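PDB 6IA5: phage-like element PBSX protein XepA from Bacillus subtilis, which belongs to a prophage lytic cassette and forms a pentamer that probably binds the cytoplasmic membrane, although it does not seem to take part in host cell lysis. Local coordinates for the interface of chains A and B and the interface of chains A and C. Numbering follows the deposited sequence. Chains: chain A/B/C, Phage-like element PBSX protein XepA.

Contact 1: the interface of chains A and B. Residues chain A 15-17, 19, 29; chain B 6, 8, 18.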
loop_
_atom_site.group_PDB
_atom_site.type_symbol
_atom_site.label_atom_id
_atom_site.label_comp_id
_atom_site.label_asym_id
_atom_site.label_seq_id
_atom_site.Cartn_x
_atom_site.Cartn_y
_atom_site.Cartn_z
ATOM N N LYS A 15 -10.936 -22.049 44.017
ATOM C CA LYS A 15 -11.903 -22.032 42.912
ATOM C C LYS A 15 -11.250 -22.438 41.591
ATOM O O LYS A 15 -10.241 -21.861 41.195
ATOM C CB LYS A 15 -12.610 -20.682 42.800
ATOM C CG LYS A 15 -13.445 -20.346 44.025
ATOM C CD LYS A 15 -13.845 -18.899 44.102
ATOM C CE LYS A 15 -14.324 -18.480 45.481
ATOM N NZ LYS A 15 -15.418 -19.380 45.926
ATOM N N ALA A 16 -11.846 -23.440 40.927
ATOM C CA ALA A 16 -11.427 -23.909 39.620
ATOM C C ALA A 16 -11.808 -22.884 38.556
ATOM O O ALA A 16 -12.800 -22.172 38.690
ATOM C CB ALA A 16 -12.069 -25.241 39.325
ATOM N N GLY A 17 -11.000 -22.816 37.498
ATOM C CA GLY A 17 -11.298 -21.937 36.372
ATOM C C GLY A 17 -10.510 -22.376 35.148
ATOM O O GLY A 17 -9.427 -22.944 35.294
ATOM N N VAL A 19 -8.386 -21.142 33.222
ATOM C CA VAL A 19 -7.468 -20.017 33.140
ATOM C C VAL A 19 -6.041 -20.549 33.231
ATOM O O VAL A 19 -5.816 -21.697 33.612
ATOM C CB VAL A 19 -7.726 -18.947 34.218
ATOM C CG1 VAL A 19 -9.125 -18.360 34.104
ATOM C CG2 VAL A 19 -7.451 -19.465 35.642
ATOM N N PHE A 29 -4.505 -13.933 36.125
ATOM C CA PHE A 29 -5.110 -15.062 35.424
ATOM C C PHE A 29 -5.611 -14.608 34.050
ATOM O O PHE A 29 -6.015 -13.469 33.881
ATOM C CB PHE A 29 -6.279 -15.634 36.249
ATOM C CG PHE A 29 -7.272 -14.570 36.659
ATOM C CD1 PHE A 29 -8.306 -14.181 35.817
ATOM C CD2 PHE A 29 -7.111 -13.897 37.866
ATOM C CE1 PHE A 29 -9.161 -13.149 36.186
ATOM C CE2 PHE A 29 -7.998 -12.898 38.251
ATOM C CZ PHE A 29 -9.013 -12.503 37.405
ATOM N N TYR B 6 -2.900 -16.418 42.188
ATOM C CA TYR B 6 -3.939 -15.473 41.797
ATOM C C TYR B 6 -5.214 -15.823 42.568
ATOM O O TYR B 6 -5.407 -16.970 42.985
ATOM C CB TYR B 6 -4.178 -15.487 40.279
ATOM C CG TYR B 6 -4.642 -16.832 39.781
ATOM C CD1 TYR B 6 -5.985 -17.181 39.824
ATOM C CD2 TYR B 6 -3.741 -17.776 39.316
ATOM C CE1 TYR B 6 -6.423 -18.421 39.375
ATOM C CE2 TYR B 6 -4.161 -19.026 38.895
ATOM C CZ TYR B 6 -5.502 -19.363 38.957
ATOM O OH TYR B 6 -5.929 -20.593 38.542
ATOM N N PHE B 8 -9.525 -15.122 42.176
ATOM C CA PHE B 8 -10.623 -14.520 41.439
ATOM C C PHE B 8 -11.320 -13.483 42.309
ATOM O O PHE B 8 -11.620 -13.760 43.475
ATOM C CB PHE B 8 -11.618 -15.582 40.970
ATOM C CG PHE B 8 -11.041 -16.565 39.984
ATOM C CD1 PHE B 8 -10.210 -16.133 38.952
ATOM C CD2 PHE B 8 -11.344 -17.922 40.074
ATOM C CE1 PHE B 8 -9.682 -17.046 38.045
ATOM C CE2 PHE B 8 -10.831 -18.824 39.151
ATOM C CZ PHE B 8 -9.997 -18.385 38.138
ATOM N N ALA B 18 -13.600 -15.039 36.634
ATOM C CA ALA B 18 -12.275 -14.748 36.088
ATOM C C ALA B 18 -12.342 -13.434 35.301
ATOM O O ALA B 18 -12.142 -13.427 34.085
ATOM C CB ALA B 18 -11.795 -15.910 35.231
HETATM O O HOH W 1 -8.431 -21.249 38.825
#

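Contact 2: the interface of chains A and C. Residues chain A 22-23, 28; chain C 39-40, 137-139.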
loop_
_atom_site.group_PDB
_atom_site.type_symbol
_atom_site.label_atom_id
_atom_site.label_comp_id
_atom_site.label_asym_id
_atom_site.label_seq_id
_atom_site.Cartn_x
_atom_site.Cartn_y
_atom_site.Cartn_z
ATOM N N TYR A 22 -0.265 -15.884 35.138
ATOM C CA TYR A 22 0.830 -15.179 34.478
ATOM C C TYR A 22 1.300 -14.028 35.363
ATOM O O TYR A 22 0.717 -13.782 36.412
ATOM C CB TYR A 22 0.434 -14.732 33.062
ATOM C CG TYR A 22 -0.530 -13.568 32.972
ATOM C CD1 TYR A 22 -1.873 -13.699 33.324
ATOM C CD2 TYR A 22 -0.107 -12.327 32.508
ATOM C CE1 TYR A 22 -2.762 -12.627 33.221
ATOM C CE2 TYR A 22 -0.978 -11.247 32.432
ATOM C CZ TYR A 22 -2.315 -11.394 32.752
ATOM O OH TYR A 22 -3.147 -10.296 32.632
ATOM N N ARG A 23 2.343 -13.335 34.890
ATOM C CA ARG A 23 3.144 -12.372 35.630
ATOM C C ARG A 23 4.173 -13.131 36.472
ATOM O O ARG A 23 4.048 -14.341 36.692
ATOM C CB ARG A 23 2.298 -11.339 36.381
ATOM C CG ARG A 23 1.270 -10.619 35.516
ATOM C CD ARG A 23 0.662 -9.408 36.200
ATOM N NE ARG A 23 -0.490 -8.919 35.449
ATOM C CZ ARG A 23 -0.416 -8.097 34.398
ATOM N NH1 ARG A 23 0.732 -7.516 34.060
ATOM N NH2 ARG A 23 -1.493 -7.862 33.687
ATOM N N ASP A 28 -1.783 -13.412 38.449
ATOM C CA ASP A 28 -2.814 -12.903 37.567
ATOM C C ASP A 28 -3.328 -14.084 36.758
ATOM O O ASP A 28 -2.660 -15.114 36.701
ATOM C CB ASP A 28 -2.314 -11.706 36.733
ATOM C CG ASP A 28 -3.419 -10.760 36.275
ATOM O OD1 ASP A 28 -4.604 -11.113 36.415
ATOM O OD2 ASP A 28 -3.091 -9.673 35.778
ATOM N N VAL C 39 -4.788 -5.554 30.134
ATOM C CA VAL C 39 -4.752 -5.650 31.585
ATOM C C VAL C 39 -3.438 -5.028 32.061
ATOM O O VAL C 39 -2.432 -5.111 31.370
ATOM C CB VAL C 39 -4.926 -7.110 32.059
ATOM C CG1 VAL C 39 -4.891 -7.226 33.581
ATOM C CG2 VAL C 39 -6.215 -7.714 31.542
ATOM N N ALA C 40 -3.438 -4.404 33.242
ATOM C CA ALA C 40 -2.199 -3.897 33.813
ATOM C C ALA C 40 -2.069 -4.342 35.271
ATOM O O ALA C 40 -3.063 -4.629 35.938
ATOM C CB ALA C 40 -2.158 -2.388 33.671
ATOM N N GLN C 137 2.221 -1.842 34.486
ATOM C CA GLN C 137 2.870 -2.726 33.533
ATOM C C GLN C 137 1.830 -3.636 32.878
ATOM O O GLN C 137 1.079 -4.322 33.581
ATOM C CB GLN C 137 3.926 -3.566 34.245
ATOM C CG GLN C 137 4.700 -4.495 33.305
ATOM C CD GLN C 137 5.808 -5.188 34.064
ATOM O OE1 GLN C 137 5.588 -6.159 34.775
ATOM N NE2 GLN C 137 7.028 -4.692 33.931
ATOM N N SER C 138 1.798 -3.628 31.535
ATOM C CA SER C 138 0.993 -4.554 30.746
ATOM C C SER C 138 1.911 -5.492 29.983
ATOM O O SER C 138 2.990 -5.072 29.564
ATOM C CB SER C 138 0.057 -3.844 29.790
ATOM O OG SER C 138 -0.917 -3.075 30.496
ATOM N N VAL C 139 1.467 -6.750 29.826
ATOM C CA VAL C 139 2.198 -7.733 29.022
ATOM C C VAL C 139 1.227 -8.327 28.005
ATOM O O VAL C 139 0.013 -8.273 28.201
ATOM C CB VAL C 139 2.812 -8.846 29.895
ATOM C CG1 VAL C 139 3.923 -8.303 30.787
ATOM C CG2 VAL C 139 1.739 -9.565 30.729
HETATM O O HOH W 2 3.284 -7.517 35.275
HETATM O O HOH W 3 -1.118 -7.356 30.922
HETATM O O HOH W 4 -3.965 -7.296 36.954
#

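Contact 3: the interface of chains A and B. Residues chain A 11, 15-16; chain B 8, 10, 16.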
loop_
_atom_site.group_PDB
_atom_site.type_symbol
_atom_site.label_atom_id
_atom_site.label_comp_id
_atom_site.label_asym_id
_atom_site.label_seq_id
_atom_site.Cartn_x
_atom_site.Cartn_y
_atom_site.Cartn_z
ATOM N N ASP A 11 -7.690 -21.302 42.046
ATOM C CA ASP A 11 -7.151 -20.056 42.566
ATOM C C ASP A 11 -6.799 -20.226 44.053
ATOM O O ASP A 11 -6.909 -21.313 44.615
ATOM C CB ASP A 11 -8.083 -18.868 42.294
ATOM C CG ASP A 11 -9.227 -18.716 43.292
ATOM O OD1 ASP A 11 -9.536 -19.691 44.004
ATOM O OD2 ASP A 11 -9.818 -17.614 43.342
ATOM N N LYS A 15 -10.936 -22.049 44.017
ATOM C CA LYS A 15 -11.903 -22.032 42.912
ATOM C C LYS A 15 -11.250 -22.438 41.591
ATOM O O LYS A 15 -10.241 -21.861 41.195
ATOM C CB LYS A 15 -12.610 -20.682 42.800
ATOM C CG LYS A 15 -13.445 -20.346 44.025
ATOM C CD LYS A 15 -13.845 -18.899 44.102
ATOM C CE LYS A 15 -14.324 -18.480 45.481
ATOM N NZ LYS A 15 -15.418 -19.380 45.926
ATOM N N ALA A 16 -11.846 -23.440 40.927
ATOM C CA ALA A 16 -11.427 -23.909 39.620
ATOM C C ALA A 16 -11.808 -22.884 38.556
ATOM O O ALA A 16 -12.800 -22.172 38.690
ATOM C CB ALA A 16 -12.069 -25.241 39.325
ATOM N N PHE B 8 -9.525 -15.122 42.176
ATOM C CA PHE B 8 -10.623 -14.520 41.439
ATOM C C PHE B 8 -11.320 -13.483 42.309
ATOM O O PHE B 8 -11.620 -13.760 43.475
ATOM C CB PHE B 8 -11.618 -15.582 40.970
ATOM C CG PHE B 8 -11.041 -16.565 39.984
ATOM C CD1 PHE B 8 -10.210 -16.133 38.952
ATOM C CD2 PHE B 8 -11.344 -17.922 40.074
ATOM C CE1 PHE B 8 -9.682 -17.046 38.045
ATOM C CE2 PHE B 8 -10.831 -18.824 39.151
ATOM C CZ PHE B 8 -9.997 -18.385 38.138
ATOM N N LEU B 10 -14.576 -11.239 43.648
ATOM C CA LEU B 10 -15.971 -11.573 43.881
ATOM C C LEU B 10 -16.791 -10.366 43.451
ATOM O O LEU B 10 -16.347 -9.240 43.635
ATOM C CB LEU B 10 -16.182 -11.844 45.378
ATOM C CG LEU B 10 -15.338 -12.960 46.013
ATOM C CD1 LEU B 10 -15.657 -13.116 47.495
ATOM C CD2 LEU B 10 -15.464 -14.313 45.308
ATOM N N ALA B 16 -17.635 -15.376 42.510
ATOM C CA ALA B 16 -16.317 -15.396 41.893
ATOM C C ALA B 16 -16.449 -15.394 40.369
ATOM O O ALA B 16 -17.394 -15.953 39.814
ATOM C CB ALA B 16 -15.572 -16.610 42.350
HETATM O O HOH W 5 -11.847 -16.316 44.444
#

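Contact 1: the interface of chains A and B
B:Phe8 and A:Phe29 meet edge to face at the apolar centre of this patch of the pentamer's A-B interface. Their ring planes stand 82° apart. The CD1-CE1 edge of B:Phe8 points at one face of A:Phe29, and CD1 lies over the ring centre. The far end of the B:Phe8 ring reaches A:Val19, where CZ is 3.7 Å from the methyl CG2. The branches of A:Val19 divide the work. CG1 of A:Val19 packs on the methyl CB of B:Ala18 at 3.8 Å. CG2 of A:Val19 touches B:Tyr6, 3.5 Å from its phenol oxygen OH. With CG set between the backbone N and the carbonyl carbon (chi1 52°), the A:Phe29 ring is turned toward chain B, and CE1 of A:Phe29 lies 3.3 Å from the carbonyl carbon C of B:Ala18. Its CB covers one face of B:Tyr6 near the rim. Further out, CE2 of B:Phe8 faces the backbone carbonyls of A:Lys15 and A:Ala16, 3.7 Å from O of A:Lys15. That O of A:Lys15 binds water 1 at 3.0 Å. The water lies at the edge of the B:Tyr6 ring, in its plane, 2.6 Å from OH. The patch probably helps to fasten the N-terminal segments of neighbouring subunits, with A:Phe29 of strand 28-35 taking a direct part.

Contact 2: the interface of chains A and C
A:Tyr22 and C:Val139 form the tightly packed side of this subunit interface in the pentamer. The methyl CG2 of C:Val139 lies at the edge of the tyrosine ring, in its plane, 3.6 Å from CE2 of A:Tyr22. At the other end of the ring, the phenol oxygen OH of A:Tyr22 touches CG1 of C:Val39 at 3.7 Å. The guanidinium of A:Arg23 is sandwiched: CE2 of A:Tyr22 covers one face and the backbone carbon C of C:Ala40 the other, both toward the rim. A:Asp28 helps to fix the rotation of the guanidinium. Within chain A, NE of A:Arg23 gives a 2.7 Å hydrogen bond and salt bridge to OD2 of A:Asp28. This OD2 accepts on its anti lone pair and lies within 4° of the guanidinium plane. The arginine chain is extended from CG to NE, which carries the group across to chain C. The watery side is looser. NH1 of A:Arg23 gives a weak hydrogen bond to the backbone O of C:Gln137. Water 2 joins NH1 to OE1, the side-chain amide oxygen of C:Gln137, and water 4 joins OD2 of A:Asp28 to O of C:Ala40. Water 3 meets NH2 of A:Arg23 and N of C:Val139, and lies 2.6 Å from O of C:Val39.

Contact 3: the interface of chains A and B
The carboxylate oxygen OD2 of A:Asp11 accepts a hydrogen bond from the backbone N of B:Phe8 at 2.8 Å. The bond is nearly straight, 163° at the hydrogen, and uses the anti lone pair of OD2. This is a loop-to-loop contact between the N-terminal segments of two XepA subunits in the pentamer. Water 5 also grips OD2 of A:Asp11, at 2.6 Å, and links it to the backbone O of B:Phe8. Both backbone polar groups of B:Phe8 are therefore tied to the same carboxylate oxygen, one directly and one through water. The other oxygen works within chain A. OD1 of A:Asp11 takes a 2.7 Å hydrogen bond from the backbone N of A:Lys15, which comes from above the carboxylate plane, 36° out of it. This second-shell bond should help to hold the carboxylate in place for chain B. CB of A:Asp11 lies over one face of the B:Phe8 ring, toward the rim, and the carboxylate and ring planes are 28° apart. Beside the polar grip, the aliphatic part of A:Lys15 reaches toward chain B. CD of A:Lys15 presses on the methyl CB of B:Ala16 at 3.4 Å, a tight contact. CE of A:Lys15 follows more loosely, 3.9 Å from CB of B:Ala16. Further along, CD2 of B:Leu10 comes within 4.3 Å of CE of A:Lys15.

Contact 1 and contact 3 belong to one A-B interface. Their C-alpha centres are about 5 Å apart, and they share A:Lys15, A:Ala16 and B:Phe8. Polar pinning of the B:Phe8 backbone in contact 3 thus goes with burial of its ring in contact 1. Contact 2 joins chain A to chain C; its C-alpha centre lies about 15 Å from that of contact 1 and about 18 Å from that of contact 3. Strand 28-35 connects the two interfaces: A:Phe29 serves contact 1 and its neighbour A:Asp28 serves contact 2. Chain A thus meets two partners through one short region, as suits a subunit of the pentamer.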